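Local coordinates for protein putative pyridoxal phosphate-dependent transferase (Clostridium difficile, PDB 4DQ6) that binds pyridoxal-5'-phosphate and probably works as a cofactor-dependent transferase of the class I and II aminotransferase family, at residues E121-Y124 with S125-S129. Numbering follows the deposited sequence.
Sequences EPVY and SPFNS. With PLP (pyridoxal-5'-phosphate), chain C.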
loop_
_atom_site.group_PDB
_atom_site.type_symbol
_atom_site.label_atom_id
_atom_site.label_comp_id
_atom_site.label_asym_id
_atom_site.label_seq_id
_atom_site.Cartn_x
_atom_site.Cartn_y
_atom_site.Cartn_z
ATOM N N GLU A 121 -19.784 19.748 -3.879
ATOM C CA GLU A 121 -19.102 20.455 -2.783
ATOM C C GLU A 121 -20.092 21.180 -1.876
ATOM O O GLU A 121 -21.172 21.555 -2.291
ATOM C CB GLU A 121 -18.107 21.444 -3.389
ATOM C CG GLU A 121 -16.895 20.659 -3.925
ATOM C CD GLU A 121 -15.693 21.494 -4.306
ATOM O OE1 GLU A 121 -15.873 22.700 -4.496
ATOM O OE2 GLU A 121 -14.560 20.927 -4.412
ATOM N N PRO A 122 -19.742 21.402 -0.604
ATOM C CA PRO A 122 -18.427 21.087 -0.017
ATOM C C PRO A 122 -18.273 19.598 0.199
ATOM O O PRO A 122 -19.233 18.938 0.666
ATOM C CB PRO A 122 -18.460 21.876 1.273
ATOM C CG PRO A 122 -19.926 21.955 1.650
ATOM C CD PRO A 122 -20.672 22.045 0.317
ATOM N N VAL A 123 -17.093 19.037 -0.057
ATOM C CA VAL A 123 -16.865 17.630 0.107
ATOM C C VAL A 123 -15.384 17.409 0.400
ATOM O O VAL A 123 -14.545 18.230 0.052
ATOM C CB VAL A 123 -17.370 16.790 -1.109
ATOM C CG1 VAL A 123 -16.456 17.025 -2.324
ATOM C CG2 VAL A 123 -17.445 15.293 -0.819
ATOM N N TYR A 124 -15.127 16.260 1.005
ATOM C CA TYR A 124 -13.796 15.629 1.247
ATOM C C TYR A 124 -12.837 16.066 0.136
ATOM O O TYR A 124 -13.118 15.834 -1.047
ATOM C CB TYR A 124 -13.982 14.137 1.249
ATOM C CG TYR A 124 -12.742 13.352 1.600
ATOM C CD1 TYR A 124 -12.061 13.598 2.763
ATOM C CD2 TYR A 124 -12.290 12.333 0.758
ATOM C CE1 TYR A 124 -10.930 12.898 3.085
ATOM C CE2 TYR A 124 -11.133 11.599 1.086
ATOM C CZ TYR A 124 -10.475 11.911 2.252
ATOM O OH TYR A 124 -9.315 11.226 2.665
ATOM N N SER A 125 -11.746 16.739 0.506
ATOM C CA SER A 125 -10.994 17.502 -0.504
ATOM C C SER A 125 -10.301 16.611 -1.519
ATOM O O SER A 125 -10.079 17.054 -2.637
ATOM C CB SER A 125 -10.020 18.444 0.134
ATOM O OG SER A 125 -9.027 17.667 0.819
ATOM N N PRO A 126 -9.932 15.377 -1.172
ATOM C CA PRO A 126 -9.323 14.529 -2.201
ATOM C C PRO A 126 -10.203 14.245 -3.384
ATOM O O PRO A 126 -9.667 13.878 -4.451
ATOM C CB PRO A 126 -8.977 13.268 -1.439
ATOM C CG PRO A 126 -8.609 13.826 -0.111
ATOM C CD PRO A 126 -9.705 14.796 0.173
ATOM N N PHE A 127 -11.518 14.400 -3.254
ATOM C CA PHE A 127 -12.436 14.289 -4.431
ATOM C C PHE A 127 -12.069 15.291 -5.556
ATOM O O PHE A 127 -12.123 14.962 -6.748
ATOM C CB PHE A 127 -13.876 14.561 -4.036
ATOM C CG PHE A 127 -14.638 13.361 -3.515
ATOM C CD1 PHE A 127 -14.042 12.338 -2.838
ATOM C CD2 PHE A 127 -16.008 13.344 -3.736
ATOM C CE1 PHE A 127 -14.824 11.267 -2.388
ATOM C CE2 PHE A 127 -16.793 12.298 -3.325
ATOM C CZ PHE A 127 -16.207 11.281 -2.599
ATOM N N ASN A 128 -11.767 16.503 -5.162
ATOM C CA ASN A 128 -11.367 17.557 -6.056
ATOM C C ASN A 128 -9.971 17.258 -6.627
ATOM O O ASN A 128 -9.762 17.231 -7.852
ATOM C CB ASN A 128 -11.486 18.890 -5.275
ATOM C CG ASN A 128 -11.196 20.135 -6.114
ATOM O OD1 ASN A 128 -10.141 20.211 -6.697
ATOM N ND2 ASN A 128 -12.096 21.160 -6.068
ATOM N N SER A 129 -9.003 17.028 -5.756
ATOM C CA SER A 129 -7.657 16.851 -6.217
ATOM C C SER A 129 -7.459 15.596 -7.033
ATOM O O SER A 129 -6.610 15.578 -7.930
ATOM C CB SER A 129 -6.656 16.930 -5.080
ATOM O OG SER A 129 -6.966 16.054 -4.083
HETATM N N1 PLP C . -13.330 8.961 1.594
HETATM C C2 PLP C . -13.915 9.818 2.494
HETATM C C2A PLP C . -15.223 10.511 2.263
HETATM C C3 PLP C . -13.286 10.096 3.766
HETATM O O3 PLP C . -13.835 10.940 4.628
HETATM C C4 PLP C . -12.021 9.449 4.077
HETATM C C4A PLP C . -11.288 9.742 5.360
HETATM C C5 PLP C . -11.471 8.548 3.075
HETATM C C6 PLP C . -12.153 8.346 1.853
HETATM C C5A PLP C . -10.187 7.851 3.397
HETATM O O4P PLP C . -9.633 7.540 2.162
HETATM P P PLP C . -8.369 6.529 2.197
HETATM O O1P PLP C . -8.977 5.185 2.396
HETATM O O2P PLP C . -7.748 6.833 0.775
HETATM O O3P PLP C . -7.575 6.993 3.457
#
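Pro126 packs squarely on the ring of Tyr124, its CD 3.4 Å from the ring centroid and almost on the ring normal, a CH-pi contact, while its CG covers the CZ end. The opposite face of the phenol lies against pyridoxal-5'-phosphate, with Tyr124 CZ 3.4 Å from the cofactor's C4. An aromatic ring stacked on the cofactor is familiar in fold-type I PLP enzymes; here Pro126 backs it. CG anti to the backbone N (chi1 -175°) carries the tyrosine ring between proline and cofactor, and Phe127 CD1 lies at its edge, near its plane, 4.0 Å from Tyr124 CD2. Val123 CG2 makes an off-centre CH-pi contact with Phe127, 4.2 Å from the ring centroid.

Behind these rings the chain turns into the helix: Phe127 N donates to Tyr124 O (3.1 Å), approaching from above the carbonyl plane. Farther back, Asn128 ND2 gives Glu121 OE2 a nearly straight bond of 3.0 Å on the syn side, carboxylate and amide being almost coplanar. Glu121 OE1 accepts from Ile362 N, and Asn128 OD1 bonds Lys132 NZ, second partners that should limit rotation.

This turn links strand 116-119 to helix 126-133; Phe127 rests on strand 165-171, Asn128 touches strand 137-140, and Tyr124 and Pro126 meet Ile100 of helix 99-110.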